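Local coordinates for protein cytosolic phospholipase A2 delta (PDB 5IZ5) that hydrolyses glycerophospholipids at the sn-2 position in a calcium-dependent manner, preferring linoleic acid there, and associates with lipid membranes through its N-terminal C2 domain, at residues L168-D173 with V269-K274; L187-V192 with G225-S230; S196-Q201 with R212-A217; N239-L244 with P262-P267. The protein carries 3 engineered substitutions. One frame throughout, in Å; residues are numbered along the deposited sequence.

Overall arrangement
All four contacts lie in the stretch assigned to the cytosolic phospholipase A2 C2-domain family, probably a second C2-like domain, away from the catalytic and calcium sites. Contacts 1 and 2 are strand pairs from facing sheets: their apolar faces meet in a shared interior, Val269 and Leu271 packing on Leu227 and Leu189, while polar and charged residues occupy the outer faces. Contact 3 ties a polar turn to strand 210-216, which borders strand 160-172 of contact 1, and relies on side chains that bond to backbone and to the imidazole of His214. Contact 4 is a surface contact at the far end, about 24 Å from contact 3 between centres, made of small apolar touches and one water bridge.

Contact 1 of 4, residues L168-D173 with V269-K274; sequences LDVHLD and VRLQLK
His171 and Gln272 face each other as an antiparallel hydrogen-bonded pair, with His171 N to Gln272 O at 2.8 Å and Gln272 N to His171 O at 2.9 Å. Asp169 and Lys274 repeat the exchange two residues along, and Asp173 N reaches Arg270 O at 3.3 Å. Between these bonds come CA-H...O contacts, such as Leu273 CA to Asp169 O at 3.0 Å.

The apolar contacts lie on the face of Val170, Leu172, Leu271 and Leu273. Val170 divides its branches: CG1 meets Leu271 CG at 3.9 Å, while CG2 lies beside Leu273 CB. Leu172 CG, anti to its backbone N (chi1 158°), comes 3.7 Å from Leu271 CD1. An alanine in place of Leu172 would probably open a gap beside Leu271 CD1 and Leu189, which its branches touch.

The charges look outward to other strands: Asp169 forms a salt bridge with Arg212 of strand 210-216, and Arg270 one with Asp260 of strand 255-263.

The chemistry is that of a two-faced strand pair in a beta sandwich, with leucine and valine packed inward against strand 188-193 and polar groups on the face of His171 and Gln272.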
# COMPACT_ATOMS: atom_id res chain seq x y z
N LEU B 168 30.15 -0.87 0.16
CA LEU B 168 31.48 -0.40 0.55
C LEU B 168 31.56 -0.06 2.03
O LEU B 168 30.78 0.75 2.53
CB LEU B 168 31.93 0.73 -0.38
CG LEU B 168 32.46 2.14 -0.04
CD1 LEU B 168 32.98 2.39 1.36
CD2 LEU B 168 33.55 2.46 -1.07
N ASP B 169 32.51 -0.69 2.72
CA ASP B 169 32.69 -0.51 4.16
C ASP B 169 33.91 0.36 4.45
O ASP B 169 34.98 0.14 3.89
CB ASP B 169 32.87 -1.86 4.85
CG ASP B 169 31.55 -2.55 5.14
OD1 ASP B 169 30.52 -1.87 5.30
OD2 ASP B 169 31.56 -3.80 5.22
N VAL B 170 33.74 1.33 5.35
CA VAL B 170 34.82 2.21 5.77
C VAL B 170 35.04 2.07 7.28
O VAL B 170 34.15 2.36 8.07
CB VAL B 170 34.51 3.69 5.46
CG1 VAL B 170 35.71 4.56 5.76
CG2 VAL B 170 34.10 3.86 4.01
N HIS B 171 36.23 1.61 7.66
CA HIS B 171 36.59 1.41 9.08
C HIS B 171 37.65 2.41 9.51
O HIS B 171 38.44 2.87 8.69
CB HIS B 171 37.05 -0.02 9.32
CG HIS B 171 35.98 -1.04 9.10
ND1 HIS B 171 35.04 -1.34 10.06
CD2 HIS B 171 35.67 -1.79 8.02
CE1 HIS B 171 34.21 -2.25 9.58
NE2 HIS B 171 34.57 -2.54 8.35
N LEU B 172 37.68 2.73 10.79
CA LEU B 172 38.46 3.86 11.29
C LEU B 172 39.21 3.59 12.59
O LEU B 172 38.61 3.27 13.61
CB LEU B 172 37.52 5.06 11.43
CG LEU B 172 37.90 6.21 12.37
CD1 LEU B 172 39.30 6.73 12.12
CD2 LEU B 172 36.87 7.32 12.24
N ASP B 173 40.54 3.75 12.52
CA ASP B 173 41.40 3.78 13.70
C ASP B 173 41.48 5.19 14.25
O ASP B 173 40.48 5.71 14.72
CB ASP B 173 42.82 3.33 13.35
CG ASP B 173 42.91 1.84 13.07
OD1 ASP B 173 42.23 1.05 13.77
OD2 ASP B 173 43.67 1.45 12.17
N VAL B 269 44.44 10.60 9.78
CA VAL B 269 43.62 9.58 10.43
C VAL B 269 43.46 8.45 9.44
O VAL B 269 43.09 8.68 8.29
CB VAL B 269 42.24 10.12 10.83
CG1 VAL B 269 41.35 9.00 11.36
CG2 VAL B 269 42.38 11.21 11.88
N ARG B 270 43.74 7.23 9.89
CA ARG B 270 43.83 6.08 8.99
C ARG B 270 42.47 5.41 8.81
O ARG B 270 41.88 4.94 9.79
CB ARG B 270 44.83 5.07 9.55
CG ARG B 270 45.29 4.00 8.57
CD ARG B 270 46.35 3.11 9.19
NE ARG B 270 47.20 2.45 8.20
CZ ARG B 270 48.22 3.04 7.56
NH1 ARG B 270 48.54 4.31 7.78
NH2 ARG B 270 48.92 2.34 6.67
N LEU B 271 41.97 5.38 7.58
CA LEU B 271 40.75 4.66 7.26
C LEU B 271 41.05 3.51 6.32
O LEU B 271 41.91 3.61 5.45
CB LEU B 271 39.71 5.57 6.61
CG LEU B 271 38.76 6.36 7.50
CD1 LEU B 271 39.27 6.56 8.91
CD2 LEU B 271 38.49 7.71 6.89
N GLN B 272 40.30 2.43 6.50
CA GLN B 272 40.41 1.26 5.65
C GLN B 272 39.08 1.00 4.98
O GLN B 272 38.04 0.85 5.63
CB GLN B 272 40.87 0.05 6.46
CG GLN B 272 42.31 0.20 6.94
CD GLN B 272 42.78 -0.95 7.81
OE1 GLN B 272 43.19 -0.75 8.96
NE2 GLN B 272 42.73 -2.15 7.27
N LEU B 273 39.08 0.94 3.65
CA LEU B 273 37.82 0.61 3.01
C LEU B 273 37.93 -0.52 1.99
O LEU B 273 38.95 -0.67 1.31
CB LEU B 273 37.06 1.83 2.48
CG LEU B 273 37.46 2.76 1.35
CD1 LEU B 273 38.77 3.46 1.62
CD2 LEU B 273 37.48 2.05 0.01
N LYS B 274 36.87 -1.33 1.96
CA LYS B 274 36.76 -2.40 0.99
C LYS B 274 35.39 -2.39 0.33
O LYS B 274 34.36 -2.48 1.00
CB LYS B 274 37.01 -3.76 1.64
CG LYS B 274 36.65 -4.94 0.73
CD LYS B 274 37.75 -5.99 0.62
CE LYS B 274 37.50 -6.91 -0.57
NZ LYS B 274 38.62 -7.86 -0.79

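Contact 2 of 4, residues L187-V192 with G225-S230; sequences LELELV and GRLRSS
Glu190 meets Arg228 through a salt bridge from OE1 to NH1 at 3.3 Å, but the oxygen sits well out of the guanidinium plane, so charge rather than a directed N-H holds the pair. Glu190 CG is anti to its backbone N (chi1 169°), and the chain runs extended beyond it out to Arg228. The carboxylate lies over one face of the Arg228 guanidinium, with OE2 3.7 Å from CZ and the two planes 73° apart. That same OE2 lies near the edge of the Arg226 guanidinium, beyond salt-bridge range. The two arginines are themselves close, Arg226 NE and Arg228 NH2 being 3.0 Å apart, an unfavourable approach of two donors. A glutamine in place of Glu190 would probably leave these neighbouring positive groups without the negative charge that offsets them.

On the other face, leucines pack. Leu227 CD1 reaches Leu189 CB at 3.6 Å, and Leu227 crosses Leu187 at about a right angle, CG to CG 4.0 Å. Leu191 CD2 rests on Gly225 CA at 4.1 Å, a place where a beta carbon on Gly225 would press against that methyl.

Both sets are positioned by the antiparallel backbone. Glu188 and Arg228 exchange two hydrogen bonds, as do Glu190 and Arg226, with Glu190 N to Arg226 O at 2.9 Å. Farther out, strand 200-204 bonds to the other side of 188-192, while Leu189 and Leu191 touch Phe211 of the facing sheet.

The chemistry thus divides by face: leucines close the sandwich interior, and on the other face one glutamate probably offsets the charge of two neighbouring arginines.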
# COMPACT_ATOMS: atom_id res chain seq x y z
N LEU B 187 37.06 16.59 15.80
CA LEU B 187 36.94 16.49 14.36
C LEU B 187 35.69 15.75 13.93
O LEU B 187 35.29 14.76 14.55
CB LEU B 187 38.14 15.72 13.81
CG LEU B 187 39.46 16.40 13.43
CD1 LEU B 187 39.46 17.87 13.82
CD2 LEU B 187 40.68 15.64 13.93
N GLU B 188 35.08 16.23 12.85
CA GLU B 188 33.98 15.54 12.20
C GLU B 188 34.44 14.97 10.86
O GLU B 188 34.88 15.72 9.98
CB GLU B 188 32.81 16.50 12.00
CG GLU B 188 31.44 15.84 12.12
CD GLU B 188 30.29 16.79 11.86
OE1 GLU B 188 30.54 17.98 11.57
OE2 GLU B 188 29.13 16.34 11.94
N LEU B 189 34.34 13.66 10.70
CA LEU B 189 34.62 12.98 9.43
C LEU B 189 33.39 13.03 8.54
O LEU B 189 32.31 12.63 8.95
CB LEU B 189 35.00 11.52 9.68
CG LEU B 189 35.18 10.62 8.45
CD1 LEU B 189 36.37 11.05 7.60
CD2 LEU B 189 35.33 9.17 8.87
N GLU B 190 33.56 13.51 7.31
CA GLU B 190 32.47 13.52 6.32
C GLU B 190 32.82 12.61 5.14
O GLU B 190 33.82 12.84 4.45
CB GLU B 190 32.19 14.93 5.81
CG GLU B 190 31.25 14.97 4.61
CD GLU B 190 30.92 16.38 4.15
OE1 GLU B 190 30.03 17.01 4.75
OE2 GLU B 190 31.54 16.84 3.17
N LEU B 191 31.99 11.58 4.93
CA LEU B 191 32.13 10.65 3.81
C LEU B 191 30.99 10.86 2.82
O LEU B 191 29.82 10.86 3.20
CB LEU B 191 32.10 9.21 4.30
CG LEU B 191 33.17 8.80 5.31
CD1 LEU B 191 32.85 7.43 5.87
CD2 LEU B 191 34.55 8.82 4.68
N VAL B 192 31.34 11.03 1.55
CA VAL B 192 30.35 11.25 0.50
C VAL B 192 30.55 10.24 -0.62
O VAL B 192 31.67 10.06 -1.10
CB VAL B 192 30.47 12.67 -0.10
CG1 VAL B 192 29.33 12.93 -1.07
CG2 VAL B 192 30.46 13.72 1.01
N GLY B 225 36.42 11.75 1.19
CA GLY B 225 36.55 11.78 2.64
C GLY B 225 37.32 13.01 3.10
O GLY B 225 38.31 13.40 2.48
N ARG B 226 36.88 13.60 4.21
CA ARG B 226 37.56 14.76 4.76
C ARG B 226 37.23 14.97 6.23
O ARG B 226 36.19 14.50 6.73
CB ARG B 226 37.26 16.03 3.97
CG ARG B 226 35.79 16.42 3.92
CD ARG B 226 35.58 17.92 4.04
NE ARG B 226 35.63 18.59 2.74
CZ ARG B 226 36.60 19.41 2.31
NH1 ARG B 226 37.66 19.71 3.06
NH2 ARG B 226 36.49 19.95 1.10
N LEU B 227 38.13 15.66 6.92
CA LEU B 227 37.96 16.01 8.33
C LEU B 227 37.71 17.50 8.48
O LEU B 227 38.43 18.31 7.90
CB LEU B 227 39.20 15.61 9.12
CG LEU B 227 39.22 14.33 9.97
CD1 LEU B 227 37.96 13.49 9.89
CD2 LEU B 227 40.45 13.49 9.63
N ARG B 228 36.69 17.85 9.26
CA ARG B 228 36.33 19.23 9.54
C ARG B 228 36.34 19.51 11.04
O ARG B 228 36.03 18.63 11.85
CB ARG B 228 34.93 19.54 9.00
CG ARG B 228 34.92 20.31 7.68
CD ARG B 228 33.59 20.19 6.95
NE ARG B 228 33.78 20.18 5.50
CZ ARG B 228 32.80 20.06 4.61
NH1 ARG B 228 31.53 19.96 5.00
NH2 ARG B 228 33.09 20.05 3.31
N SER B 229 36.68 20.76 11.39
CA SER B 229 36.60 21.25 12.76
C SER B 229 36.01 22.67 12.79
O SER B 229 35.85 23.31 11.74
CB SER B 229 37.98 21.24 13.43
OG SER B 229 38.74 22.38 13.06
N SER B 230 35.68 23.14 13.99
CA SER B 230 35.19 24.50 14.17
C SER B 230 36.28 25.53 13.89
O SER B 230 36.09 26.45 13.09
CB SER B 230 34.67 24.69 15.60
OG SER B 230 35.63 24.22 16.55

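Contact 3 of 4, residues S196-Q201 with R212-A217; sequences SYEDTQ and RFHYMA
Tyr197 N donates to His214 O at 2.8 Å, the one backbone bond between these segments, before the chain folds through a classic gamma turn at Asp199 with Thr200 N on Glu198 O. Ser196 OG accepts from Asp199 N in an ST motif and also bonds Leu193 O, which pins the start of the turn.

Glu198 carries most of the polar grip. Its chain bends at chi2 (78°) and the carboxylate receives two bonds from one residue: His214 N gives to OE1 at 2.9 Å, and His214 ND1 to OE2 at 2.8 Å. The second uses the syn lone pair and lies in the imidazole plane, leaving carboxylate and ring nearly coplanar, which would hold the ring against rotation.

Gln201 serves Arg212 and Phe213. Its NE2 sits 3.3 Å above the Phe213 ring, over the centre, while bonding Arg212 O at 2.9 Å from above that carbonyl's plane.

Phe213 also packs on Leu191 and Leu193 of strand 188-193, and its backbone bonds Leu168. The turn before strand 200-204 is thereby joined to strand 210-216 of the facing sheet. Tyr197 meets Phe511 and, like His214, Met516, where the probable C2-like domain borders the catalytic part.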
# COMPACT_ATOMS: atom_id res chain seq x y z
N SER B 196 24.90 6.74 -4.03
CA SER B 196 24.59 5.73 -3.03
C SER B 196 23.28 6.04 -2.34
O SER B 196 22.80 7.17 -2.40
CB SER B 196 25.70 5.64 -1.98
OG SER B 196 25.75 6.81 -1.19
N TYR B 197 22.72 5.04 -1.66
CA TYR B 197 21.52 5.22 -0.85
C TYR B 197 21.75 6.21 0.29
O TYR B 197 20.91 7.07 0.56
CB TYR B 197 21.05 3.86 -0.29
CG TYR B 197 19.98 3.94 0.78
CD1 TYR B 197 18.69 4.38 0.49
CD2 TYR B 197 20.25 3.55 2.09
CE1 TYR B 197 17.72 4.44 1.48
CE2 TYR B 197 19.29 3.61 3.09
CZ TYR B 197 18.02 4.05 2.77
OH TYR B 197 17.06 4.09 3.76
N GLU B 198 22.88 6.06 0.98
CA GLU B 198 23.18 6.88 2.14
C GLU B 198 23.61 8.27 1.71
O GLU B 198 23.31 9.26 2.38
CB GLU B 198 24.29 6.24 2.97
CG GLU B 198 23.90 4.91 3.63
CD GLU B 198 23.92 3.72 2.68
OE1 GLU B 198 24.26 3.89 1.48
OE2 GLU B 198 23.60 2.60 3.13
N ASP B 199 24.29 8.34 0.56
CA ASP B 199 24.77 9.60 -0.02
C ASP B 199 25.91 10.23 0.78
O ASP B 199 27.06 10.27 0.32
CB ASP B 199 23.64 10.61 -0.24
CG ASP B 199 24.11 11.84 -0.96
OD1 ASP B 199 24.13 12.92 -0.35
OD2 ASP B 199 24.48 11.73 -2.14
N THR B 200 25.59 10.72 1.98
CA THR B 200 26.56 11.37 2.85
C THR B 200 26.43 10.84 4.25
O THR B 200 25.32 10.69 4.75
CB THR B 200 26.33 12.89 2.88
OG1 THR B 200 26.48 13.42 1.56
CG2 THR B 200 27.32 13.59 3.82
N GLN B 201 27.55 10.55 4.89
CA GLN B 201 27.57 10.14 6.29
C GLN B 201 28.64 10.92 7.04
O GLN B 201 29.78 11.03 6.58
CB GLN B 201 27.82 8.63 6.40
CG GLN B 201 26.68 7.79 5.84
CD GLN B 201 26.89 6.30 6.02
OE1 GLN B 201 26.93 5.81 7.14
NE2 GLN B 201 27.03 5.58 4.91
N ARG B 212 28.82 1.93 6.17
CA ARG B 212 28.47 1.14 5.01
C ARG B 212 27.73 2.02 4.01
O ARG B 212 26.81 2.74 4.39
CB ARG B 212 27.58 -0.04 5.44
CG ARG B 212 26.89 -0.80 4.30
CD ARG B 212 27.62 -2.05 3.89
NE ARG B 212 27.66 -3.01 4.97
CZ ARG B 212 28.30 -4.18 4.89
NH1 ARG B 212 28.93 -4.52 3.77
NH2 ARG B 212 28.30 -5.00 5.92
N PHE B 213 28.15 1.96 2.75
CA PHE B 213 27.41 2.57 1.66
C PHE B 213 26.91 1.49 0.71
O PHE B 213 27.64 0.55 0.39
CB PHE B 213 28.29 3.54 0.86
CG PHE B 213 28.66 4.79 1.61
CD1 PHE B 213 27.94 5.97 1.44
CD2 PHE B 213 29.75 4.79 2.47
CE1 PHE B 213 28.30 7.13 2.11
CE2 PHE B 213 30.11 5.95 3.14
CZ PHE B 213 29.38 7.12 2.97
N HIS B 214 25.67 1.65 0.25
CA HIS B 214 25.11 0.80 -0.78
C HIS B 214 24.89 1.63 -2.02
O HIS B 214 24.33 2.73 -1.95
CB HIS B 214 23.78 0.21 -0.32
CG HIS B 214 23.87 -0.58 0.94
ND1 HIS B 214 23.87 -0.00 2.19
CD2 HIS B 214 23.96 -1.92 1.15
CE1 HIS B 214 23.94 -0.94 3.11
NE2 HIS B 214 24.01 -2.11 2.51
N TYR B 215 25.32 1.11 -3.17
CA TYR B 215 25.22 1.84 -4.42
C TYR B 215 25.26 0.88 -5.59
O TYR B 215 25.78 -0.23 -5.49
CB TYR B 215 26.36 2.86 -4.53
CG TYR B 215 27.72 2.23 -4.46
CD1 TYR B 215 28.49 2.05 -5.60
CD2 TYR B 215 28.22 1.78 -3.24
CE1 TYR B 215 29.73 1.45 -5.53
CE2 TYR B 215 29.46 1.18 -3.16
CZ TYR B 215 30.21 1.02 -4.31
OH TYR B 215 31.43 0.43 -4.22
N MET B 216 24.71 1.32 -6.71
CA MET B 216 24.68 0.51 -7.91
C MET B 216 26.07 0.25 -8.47
O MET B 216 26.86 1.19 -8.65
CB MET B 216 23.85 1.21 -8.97
CG MET B 216 22.35 1.03 -8.81
SD MET B 216 21.45 2.11 -9.92
CE MET B 216 22.22 1.77 -11.47
N ALA B 217 26.34 -1.01 -8.80
CA ALA B 217 27.61 -1.41 -9.40
C ALA B 217 27.84 -0.71 -10.74
O ALA B 217 28.98 -0.46 -11.12
CB ALA B 217 27.65 -2.92 -9.59

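Contact 4 of 4, residues N239-L244 with P262-P267; sequences NSAGYL and PAPNAP
The turn between strands 255-263 and 266-277 meets the loop that leads into strand 244-248, with Ala241 set against Pro262 and Pro264. This is an exposed outer end of what is probably a second C2-like domain, and the contact is small.

Ala241 brings its methyl inward. CB lies 3.3 Å from Pro262 O, and it touches the two prolines more loosely, at 4.2 Å from Pro262 CG and 4.3 Å from Pro264 CD. One methyl thus covers the backbone between two rigid rings. Beside it, Gly242 O comes to 3.1 Å from Pro262 CG, a carbonyl pressed on the ring, and Asn239 O lies near Pro264 CB.

The polar link is indirect. A single water donates to Gly242 O at 2.8 Å and to Pro262 O at 2.6 Å, tying together two carbonyls that cannot bond each other. Prolines have no amide N-H to offer, so neither Pro262 nor Pro264 can donate a backbone hydrogen bond to the loop. After Pro264 the turn swings the chain back into strand 266-277.

Residues 231-238, just before Asn239, are not modelled, which is consistent with a mobile loop beside this contact.

Around it, Leu244 bonds Gly225 through its backbone and packs on Met259 and Val261 of strand 255-263. Pro264 rests on Leu187 and Ser229, so the turn lies over the ends of strands 188-193 and 221-228 in the facing sheet.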
# COMPACT_ATOMS: atom_id res chain seq x y z
N ASN B 239 42.04 27.47 8.45
CA ASN B 239 42.56 26.45 7.54
C ASN B 239 41.78 25.13 7.58
O ASN B 239 41.52 24.59 8.65
CB ASN B 239 44.06 26.20 7.79
CG ASN B 239 44.93 26.72 6.66
OD1 ASN B 239 45.62 27.73 6.81
ND2 ASN B 239 44.89 26.05 5.52
N SER B 240 41.44 24.62 6.39
CA SER B 240 40.69 23.38 6.24
C SER B 240 41.56 22.34 5.54
O SER B 240 42.22 22.66 4.54
CB SER B 240 39.43 23.62 5.41
OG SER B 240 38.40 24.22 6.19
N ALA B 241 41.55 21.11 6.05
CA ALA B 241 42.37 20.04 5.50
C ALA B 241 41.84 19.55 4.16
O ALA B 241 40.65 19.66 3.88
CB ALA B 241 42.43 18.87 6.47
N GLY B 242 42.74 18.99 3.35
CA GLY B 242 42.37 18.50 2.05
C GLY B 242 41.52 17.24 2.13
O GLY B 242 41.61 16.48 3.09
N TYR B 243 40.69 17.04 1.11
CA TYR B 243 39.88 15.83 1.03
C TYR B 243 40.54 14.80 0.14
O TYR B 243 41.30 15.13 -0.77
CB TYR B 243 38.47 16.15 0.52
CG TYR B 243 38.43 16.52 -0.95
CD1 TYR B 243 38.42 15.53 -1.94
CD2 TYR B 243 38.42 17.85 -1.35
CE1 TYR B 243 38.41 15.87 -3.28
CE2 TYR B 243 38.40 18.19 -2.68
CZ TYR B 243 38.39 17.20 -3.65
OH TYR B 243 38.37 17.54 -4.98
N LEU B 244 40.26 13.53 0.43
CA LEU B 244 40.75 12.44 -0.38
C LEU B 244 39.60 11.80 -1.14
O LEU B 244 38.49 11.71 -0.62
CB LEU B 244 41.46 11.41 0.49
CG LEU B 244 40.81 10.09 0.92
CD1 LEU B 244 41.85 9.27 1.65
CD2 LEU B 244 39.59 10.28 1.82
N PRO B 262 43.84 13.67 6.06
CA PRO B 262 44.52 14.71 6.82
C PRO B 262 43.56 15.46 7.74
O PRO B 262 42.40 15.69 7.36
CB PRO B 262 45.06 15.64 5.74
CG PRO B 262 44.10 15.50 4.63
CD PRO B 262 43.67 14.06 4.65
N ALA B 263 44.04 15.82 8.92
CA ALA B 263 43.28 16.62 9.88
C ALA B 263 43.77 18.05 9.84
O ALA B 263 44.90 18.30 9.42
CB ALA B 263 43.44 16.05 11.28
N PRO B 264 42.92 19.01 10.26
CA PRO B 264 43.41 20.36 10.49
C PRO B 264 44.29 20.38 11.75
O PRO B 264 43.86 19.92 12.80
CB PRO B 264 42.14 21.17 10.74
CG PRO B 264 41.16 20.19 11.25
CD PRO B 264 41.51 18.86 10.64
N ASN B 265 45.52 20.88 11.63
CA ASN B 265 46.39 21.06 12.80
C ASN B 265 46.52 19.78 13.64
O ASN B 265 46.42 19.81 14.88
CB ASN B 265 45.83 22.20 13.67
CG ASN B 265 45.49 23.43 12.85
OD1 ASN B 265 46.07 23.65 11.79
ND2 ASN B 265 44.54 24.23 13.33
N ALA B 266 46.72 18.66 12.96
CA ALA B 266 46.84 17.34 13.58
C ALA B 266 47.24 16.34 12.49
O ALA B 266 47.10 16.64 11.30
CB ALA B 266 45.53 16.93 14.25
N PRO B 267 47.75 15.16 12.88
CA PRO B 267 48.21 14.24 11.84
C PRO B 267 47.08 13.41 11.24
O PRO B 267 45.97 13.39 11.77
CB PRO B 267 49.22 13.36 12.58
CG PRO B 267 48.77 13.37 14.01
CD PRO B 267 47.80 14.52 14.21
O HOH W 1 40.47 16.16 5.62